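HTH-type transcriptional regulator PrpR (Mycobacterium tuberculosis, PDB 6D2S) regulates transcription of the enzymes that break down short-chain fatty acids through the glyoxylate and methylcitrate cycles, as a DNA-binding activator and repressor. Local coordinates at residues Arg179-Ala191 with Lys259-His271. Sequence-based numbering, arbitrary orientation.
Sequences RGIPFIFVRTDKA and KNFAVGLGCDLAH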
ATOM      1  N   ARG A 179      -3.212   4.469 -16.436  1.00 14.25           N
ATOM      2  CA  ARG A 179      -2.566   5.124 -15.310  1.00 13.14           C
ATOM      3  C   ARG A 179      -3.560   5.958 -14.503  1.00 14.87           C
ATOM      4  O   ARG A 179      -4.515   6.525 -15.045  1.00 17.36           O
ATOM      5  CB  ARG A 179      -1.423   6.025 -15.806  1.00 17.83           C
ATOM      6  CG  ARG A 179      -0.311   5.235 -16.487  1.00 24.70           C
ATOM      7  CD  ARG A 179       0.823   6.116 -16.964  1.00 37.09           C
ATOM      8  NE  ARG A 179       1.655   6.563 -15.854  1.00 44.55           N
ATOM      9  CZ  ARG A 179       1.742   7.821 -15.434  1.00 48.82           C
ATOM     10  NH1 ARG A 179       1.050   8.776 -16.040  1.00 56.88           N
ATOM     11  NH2 ARG A 179       2.532   8.124 -14.414  1.00 44.58           N
ATOM     12  N   GLY A 180      -3.331   6.009 -13.188  1.00 13.48           N
ATOM     13  CA  GLY A 180      -3.947   7.006 -12.334  1.00 12.35           C
ATOM     14  C   GLY A 180      -3.099   8.268 -12.279  1.00 12.62           C
ATOM     15  O   GLY A 180      -2.080   8.401 -12.960  1.00 12.66           O
ATOM     16  N   ILE A 181      -3.541   9.217 -11.460  1.00 14.36           N
ATOM     17  CA  ILE A 181      -2.704  10.407 -11.230  1.00 16.64           C
ATOM     18  C   ILE A 181      -1.330   9.966 -10.743  1.00 15.45           C
ATOM     19  O   ILE A 181      -1.241   9.119  -9.833  1.00 14.11           O
ATOM     20  CB  ILE A 181      -3.360  11.336 -10.200  1.00 14.78           C
ATOM     21  CG1 ILE A 181      -4.662  11.912 -10.752  1.00 19.65           C
ATOM     22  CG2 ILE A 181      -2.363  12.419  -9.768  1.00 15.90           C
ATOM     23  CD1 ILE A 181      -5.508  12.657  -9.694  1.00 17.70           C
ATOM     24  N   PRO A 182      -0.230  10.494 -11.287  1.00 13.44           N
ATOM     25  CA  PRO A 182       1.098  10.137 -10.761  1.00 12.91           C
ATOM     26  C   PRO A 182       1.353  10.852  -9.441  1.00 17.48           C
ATOM     27  O   PRO A 182       1.336  12.084  -9.381  1.00 21.59           O
ATOM     28  CB  PRO A 182       2.063  10.619 -11.858  1.00 19.44           C
ATOM     29  CG  PRO A 182       1.221  11.134 -12.967  1.00 19.22           C
ATOM     30  CD  PRO A 182      -0.158  11.358 -12.475  1.00 17.15           C
ATOM     31  N   PHE A 183       1.578  10.081  -8.378  1.00 18.35           N
ATOM     32  CA  PHE A 183       1.784  10.636  -7.044  1.00 18.31           C
ATOM     33  C   PHE A 183       3.208  10.399  -6.558  1.00 22.70           C
ATOM     34  O   PHE A 183       3.846   9.406  -6.916  1.00 22.31           O
ATOM     35  CB  PHE A 183       0.837  10.015  -6.010  1.00 17.56           C
ATOM     36  CG  PHE A 183      -0.603  10.432  -6.142  1.00 16.86           C
ATOM     37  CD1 PHE A 183      -1.006  11.716  -5.793  1.00 16.84           C
ATOM     38  CD2 PHE A 183      -1.565   9.514  -6.568  1.00 16.39           C
ATOM     39  CE1 PHE A 183      -2.336  12.086  -5.888  1.00 16.48           C
ATOM     40  CE2 PHE A 183      -2.900   9.873  -6.658  1.00 17.78           C
ATOM     41  CZ  PHE A 183      -3.287  11.162  -6.320  1.00 15.99           C
ATOM     42  N   ILE A 184       3.698  11.334  -5.733  1.00 23.08           N
ATOM     43  CA  ILE A 184       4.795  11.075  -4.805  1.00 21.31           C
ATOM     44  C   ILE A 184       4.186  10.618  -3.491  1.00 20.14           C
ATOM     45  O   ILE A 184       3.320  11.303  -2.933  1.00 22.00           O
ATOM     46  CB  ILE A 184       5.648  12.337  -4.580  1.00 21.62           C
ATOM     47  CG1 ILE A 184       6.264  12.839  -5.885  1.00 27.04           C
ATOM     48  CG2 ILE A 184       6.702  12.076  -3.499  1.00 25.01           C
ATOM     49  CD1 ILE A 184       6.816  14.246  -5.768  1.00 32.31           C
ATOM     50  N   PHE A 185       4.631   9.470  -2.990  1.00 20.50           N
ATOM     51  CA  PHE A 185       4.164   8.949  -1.709  1.00 20.40           C
ATOM     52  C   PHE A 185       5.212   9.232  -0.638  1.00 24.31           C
ATOM     53  O   PHE A 185       6.395   8.934  -0.828  1.00 24.96           O
ATOM     54  CB  PHE A 185       3.882   7.450  -1.822  1.00 22.02           C
ATOM     55  CG  PHE A 185       3.556   6.774  -0.519  1.00 27.45           C
ATOM     56  CD1 PHE A 185       4.568   6.279   0.298  1.00 29.61           C
ATOM     57  CD2 PHE A 185       2.244   6.601  -0.122  1.00 24.94           C
ATOM     58  CE1 PHE A 185       4.268   5.641   1.494  1.00 34.44           C
ATOM     59  CE2 PHE A 185       1.936   5.952   1.070  1.00 29.33           C
ATOM     60  CZ  PHE A 185       2.947   5.477   1.880  1.00 35.12           C
ATOM     61  N   VAL A 186       4.787   9.826   0.477  1.00 22.67           N
ATOM     62  CA  VAL A 186       5.694  10.170   1.567  1.00 23.72           C
ATOM     63  C   VAL A 186       5.112   9.655   2.873  1.00 25.74           C
ATOM     64  O   VAL A 186       3.946   9.918   3.190  1.00 25.76           O
ATOM     65  CB  VAL A 186       5.945  11.689   1.660  1.00 25.45           C
ATOM     66  CG1 VAL A 186       6.785  12.008   2.905  1.00 31.16           C
ATOM     67  CG2 VAL A 186       6.642  12.190   0.412  1.00 29.99           C
ATOM     68  N   ARG A 187       5.924   8.928   3.627  1.00 25.40           N
ATOM     69  CA  ARG A 187       5.581   8.499   4.972  1.00 27.24           C
ATOM     70  C   ARG A 187       6.682   8.947   5.922  1.00 33.40           C
ATOM     71  O   ARG A 187       7.869   8.848   5.597  1.00 33.50           O
ATOM     72  CB  ARG A 187       5.409   6.983   5.047  1.00 28.59           C
ATOM     73  CG  ARG A 187       5.072   6.490   6.438  1.00 39.70           C
ATOM     74  CD  ARG A 187       4.926   4.986   6.475  1.00 47.11           C
ATOM     75  NE  ARG A 187       6.086   4.301   5.916  1.00 53.05           N
ATOM     76  CZ  ARG A 187       7.269   4.226   6.517  1.00 54.24           C
ATOM     77  NH1 ARG A 187       7.453   4.809   7.693  1.00 56.61           N
ATOM     78  NH2 ARG A 187       8.268   3.574   5.941  1.00 53.18           N
ATOM     79  N   THR A 188       6.288   9.442   7.091  1.00 31.47           N
ATOM     80  CA  THR A 188       7.249   9.907   8.079  1.00 34.25           C
ATOM     81  C   THR A 188       6.729   9.587   9.470  1.00 34.95           C
ATOM     82  O   THR A 188       5.518   9.523   9.693  1.00 31.14           O
ATOM     83  CB  THR A 188       7.501  11.417   7.955  1.00 36.65           C
ATOM     84  OG1 THR A 188       8.457  11.830   8.938  1.00 43.71           O
ATOM     85  CG2 THR A 188       6.214  12.193   8.171  1.00 38.64           C
ATOM     86  N   ASP A 189       7.653   9.393  10.405  1.00 38.74           N
ATOM     87  CA  ASP A 189       7.301   9.314  11.811  1.00 42.57           C
ATOM     88  C   ASP A 189       7.548  10.674  12.459  1.00 47.47           C
ATOM     89  O   ASP A 189       7.982  11.631  11.811  1.00 46.92           O
ATOM     90  CB  ASP A 189       8.072   8.186  12.507  1.00 46.14           C
ATOM     91  CG  ASP A 189       9.579   8.406  12.512  1.00 51.07           C
ATOM     92  OD1 ASP A 189      10.032   9.545  12.274  1.00 50.98           O
ATOM     93  OD2 ASP A 189      10.313   7.423  12.756  1.00 51.93           O
ATOM     94  N   LYS A 190       7.259  10.764  13.760  1.00 46.49           N
ATOM     95  CA  LYS A 190       7.408  12.040  14.447  1.00 54.04           C
ATOM     96  C   LYS A 190       8.851  12.527  14.455  1.00 59.56           C
ATOM     97  O   LYS A 190       9.082  13.738  14.556  1.00 56.86           O
ATOM     98  CB  LYS A 190       6.871  11.935  15.878  1.00 56.27           C
ATOM     99  CG  LYS A 190       5.352  11.849  15.947  1.00 56.48           C
ATOM    100  CD  LYS A 190       4.823  11.858  17.374  1.00 61.42           C
ATOM    101  CE  LYS A 190       5.138  10.557  18.100  1.00 65.95           C
ATOM    102  NZ  LYS A 190       4.193  10.298  19.225  1.00 66.32           N
ATOM    103  N   ALA A 191       9.822  11.625  14.327  1.00 66.28           N
ATOM    104  CA  ALA A 191      11.236  11.971  14.392  1.00 72.48           C
ATOM    105  C   ALA A 191      11.849  12.273  13.028  1.00 75.97           C
ATOM    106  O   ALA A 191      13.077  12.360  12.924  1.00 80.91           O
ATOM    107  CB  ALA A 191      12.021  10.846  15.072  1.00 74.40           C
ATOM    108  N   LYS A 259       3.922   2.926  16.712  1.00 59.37           N
ATOM    109  CA  LYS A 259       4.147   4.362  16.816  1.00 57.76           C
ATOM    110  C   LYS A 259       3.292   5.070  15.776  1.00 49.72           C
ATOM    111  O   LYS A 259       2.642   4.437  14.941  1.00 43.80           O
ATOM    112  CB  LYS A 259       5.630   4.715  16.665  1.00 60.69           C
ATOM    113  CG  LYS A 259       6.306   4.169  15.424  1.00 57.81           C
ATOM    114  CD  LYS A 259       7.802   4.443  15.483  1.00 60.12           C
ATOM    115  CE  LYS A 259       8.493   4.115  14.173  1.00 60.13           C
ATOM    116  NZ  LYS A 259       9.958   4.362  14.267  1.00 63.51           N
ATOM    117  N   ASN A 260       3.288   6.399  15.848  1.00 49.00           N
ATOM    118  CA  ASN A 260       2.415   7.208  15.009  1.00 47.62           C
ATOM    119  C   ASN A 260       3.145   7.677  13.759  1.00 39.68           C
ATOM    120  O   ASN A 260       4.299   8.112  13.817  1.00 40.98           O
ATOM    121  CB  ASN A 260       1.878   8.410  15.788  1.00 55.34           C
ATOM    122  CG  ASN A 260       0.778   8.027  16.763  1.00 60.20           C
ATOM    123  OD1 ASN A 260       0.972   8.064  17.976  1.00 66.16           O
ATOM    124  ND2 ASN A 260      -0.384   7.659  16.233  1.00 58.22           N
ATOM    125  N   PHE A 261       2.462   7.579  12.626  1.00 34.68           N
ATOM    126  CA  PHE A 261       3.002   7.995  11.344  1.00 30.84           C
ATOM    127  C   PHE A 261       2.107   9.058  10.727  1.00 30.21           C
ATOM    128  O   PHE A 261       0.918   9.171  11.042  1.00 31.63           O
ATOM    129  CB  PHE A 261       3.127   6.808  10.372  1.00 29.27           C
ATOM    130  CG  PHE A 261       4.029   5.706  10.865  1.00 34.72           C
ATOM    131  CD1 PHE A 261       5.386   5.720  10.577  1.00 40.99           C
ATOM    132  CD2 PHE A 261       3.520   4.657  11.613  1.00 34.16           C
ATOM    133  CE1 PHE A 261       6.219   4.706  11.029  1.00 43.26           C
ATOM    134  CE2 PHE A 261       4.347   3.639  12.067  1.00 38.42           C
ATOM    135  CZ  PHE A 261       5.697   3.665  11.774  1.00 41.34           C
ATOM    136  N   ALA A 262       2.701   9.840   9.835  1.00 29.87           N
ATOM    137  CA  ALA A 262       1.963  10.679   8.908  1.00 27.34           C
ATOM    138  C   ALA A 262       2.271  10.190   7.505  1.00 26.09           C
ATOM    139  O   ALA A 262       3.410   9.822   7.203  1.00 26.41           O
ATOM    140  CB  ALA A 262       2.334  12.153   9.050  1.00 30.85           C
ATOM    141  N   VAL A 263       1.256  10.195   6.651  0.62 23.60           N
ATOM    142  CA  VAL A 263       1.387   9.724   5.281  0.62 22.42           C
ATOM    143  C   VAL A 263       0.757  10.753   4.357  0.62 21.33           C
ATOM    144  O   VAL A 263      -0.259  11.366   4.697  0.62 21.46           O
ATOM    145  CB  VAL A 263       0.739   8.336   5.109  0.62 27.17           C
ATOM    146  CG1 VAL A 263       0.513   8.022   3.641  0.62 27.26           C
ATOM    147  CG2 VAL A 263       1.616   7.280   5.765  0.62 23.08           C
ATOM    148  N   GLY A 264       1.373  10.962   3.201  1.00 20.89           N
ATOM    149  CA  GLY A 264       0.879  11.963   2.280  1.00 21.54           C
ATOM    150  C   GLY A 264       1.113  11.570   0.841  1.00 21.98           C
ATOM    151  O   GLY A 264       1.951  10.717   0.527  1.00 20.21           O
ATOM    152  N   LEU A 265       0.342  12.210  -0.030  1.00 18.66           N
ATOM    153  CA  LEU A 265       0.481  12.106  -1.471  1.00 18.20           C
ATOM    154  C   LEU A 265       0.638  13.501  -2.047  1.00 21.12           C
ATOM    155  O   LEU A 265      -0.070  14.428  -1.642  1.00 20.80           O
ATOM    156  CB  LEU A 265      -0.744  11.443  -2.112  1.00 17.29           C
ATOM    157  CG  LEU A 265      -0.978   9.978  -1.774  1.00 17.12           C
ATOM    158  CD1 LEU A 265      -2.320   9.548  -2.354  1.00 16.42           C
ATOM    159  CD2 LEU A 265       0.164   9.139  -2.343  1.00 17.49           C
ATOM    160  N   GLY A 266       1.532  13.636  -3.008  1.00 21.87           N
ATOM    161  CA  GLY A 266       1.664  14.877  -3.754  1.00 21.94           C
ATOM    162  C   GLY A 266       1.603  14.604  -5.240  1.00 22.78           C
ATOM    163  O   GLY A 266       2.199  13.646  -5.731  1.00 19.08           O
ATOM    164  N   CYS A 267       0.864  15.448  -5.954  1.00 18.80           N
ATOM    165  CA  CYS A 267       0.798  15.340  -7.406  1.00 22.07           C
ATOM    166  C   CYS A 267       1.037  16.705  -8.027  1.00 25.31           C
ATOM    167  O   CYS A 267       0.829  17.745  -7.395  1.00 28.29           O
ATOM    168  CB  CYS A 267      -0.547  14.776  -7.899  1.00 22.61           C
ATOM    169  SG  CYS A 267      -2.011  15.806  -7.595  1.00 23.13           S
ATOM    170  N   ASP A 268       1.484  16.687  -9.280  1.00 20.92           N
ATOM    171  CA  ASP A 268       1.702  17.942  -9.987  1.00 25.67           C
ATOM    172  C   ASP A 268       0.446  18.790  -9.908  1.00 26.58           C
ATOM    173  O   ASP A 268      -0.676  18.295 -10.053  1.00 21.93           O
ATOM    174  CB  ASP A 268       2.059  17.695 -11.451  1.00 22.17           C
ATOM    175  CG  ASP A 268       2.703  18.913 -12.111  1.00 28.72           C
ATOM    176  OD1 ASP A 268       3.949  18.943 -12.226  1.00 30.61           O
ATOM    177  OD2 ASP A 268       1.966  19.840 -12.508  1.00 29.04           O
ATOM    178  N   LEU A 269       0.632  20.085  -9.683  1.00 30.83           N
ATOM    179  CA  LEU A 269      -0.529  20.954  -9.638  1.00 29.45           C
ATOM    180  C   LEU A 269      -1.394  20.789 -10.880  1.00 21.70           C
ATOM    181  O   LEU A 269      -2.615  20.952 -10.808  1.00 33.67           O
ATOM    182  CB  LEU A 269      -0.077  22.407  -9.458  1.00 33.33           C
ATOM    183  CG  LEU A 269      -1.136  23.361  -8.937  1.00 26.45           C
ATOM    184  CD1 LEU A 269      -1.729  22.869  -7.636  1.00 21.72           C
ATOM    185  CD2 LEU A 269      -0.539  24.767  -8.791  1.00 26.68           C
ATOM    186  N   ALA A 270      -0.795  20.425 -12.022  1.00 29.06           N
ATOM    187  CA  ALA A 270      -1.543  20.247 -13.264  1.00 24.33           C
ATOM    188  C   ALA A 270      -2.450  19.017 -13.272  1.00 29.09           C
ATOM    189  O   ALA A 270      -3.272  18.887 -14.186  1.00 27.54           O
ATOM    190  CB  ALA A 270      -0.579  20.169 -14.449  1.00 34.09           C
ATOM    191  N   HIS A 271      -2.320  18.108 -12.304  1.00 24.33           N
ATOM    192  CA  HIS A 271      -3.259  17.005 -12.161  1.00 27.00           C
ATOM    193  C   HIS A 271      -4.291  17.241 -11.069  1.00 27.01           C
ATOM    194  O   HIS A 271      -5.241  16.455 -10.959  1.00 25.59           O
ATOM    195  CB  HIS A 271      -2.521  15.695 -11.842  1.00 28.18           C
ATOM    196  CG  HIS A 271      -1.630  15.222 -12.945  1.00 31.02           C
ATOM    197  ND1 HIS A 271      -2.119  14.690 -14.119  1.00 36.98           N
ATOM    198  CD2 HIS A 271      -0.280  15.194 -13.053  1.00 31.98           C
ATOM    199  CE1 HIS A 271      -1.110  14.358 -14.904  1.00 33.76           C
ATOM    200  NE2 HIS A 271       0.017  14.655 -14.282  1.00 35.43           N
TER
HETATM  201  O   HOH W   1       1.815  14.384 -10.607  1.00 17.90           O
HETATM  202  O   HOH W   2       6.286   8.368  15.356  1.00 48.32           O
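Water replaces a direct backbone bond at both ends of the antiparallel pair formed by 183-189 and 261-268: one molecule bridges Pro182 O and Asp268 N, another Lys190 N and Asn260 O. Between them, Ile184 with Gly266, Val186 with Gly264 and Thr188 with Ala262 each exchange two N-H···O bonds; Gly264 N to Val186 O is 2.8 Å. Where the strand gives way to the 3-10 turn, the ring of Pro182 lies over a face of the His271 imidazole, CD 3.8 Å from its centroid in a CH-pi contact. The Phe183 ring is sandwiched, with Leu265 CD1 above its centre at 4.1 Å and Ile181 CG2 toward the rim of the opposite face. That same methyl packs against Cys267 CB at 3.5 Å. Further along, Phe185 CD2 meets Leu265 CD2 at 4.0 Å; helix 163-170 covers Phe183 and Leu265 with Leu170, Phe185 and Val263 with Cys167. With CG anti to the backbone N (chi1 179°), Arg187 lies side by side with Phe261 and bends at chi3 (53°), which brings NH1 to 3.6 Å from Phe261 CE1 with guanidinium and ring planes nearly perpendicular. Asp189 OD2 is held mainly by Asn193 ND2; Lys259 NZ adds a weak salt bridge at 3.4 Å. These are the central and an adjoining strand of the five-stranded antiparallel sheet in the C-terminal, GAF-clan region of PrpR. Their join thus rests on six backbone bonds and on apolar packing around Phe183, Phe185, Val263 and Leu265, to which the long Lys259-Asp189 bridge probably contributes little.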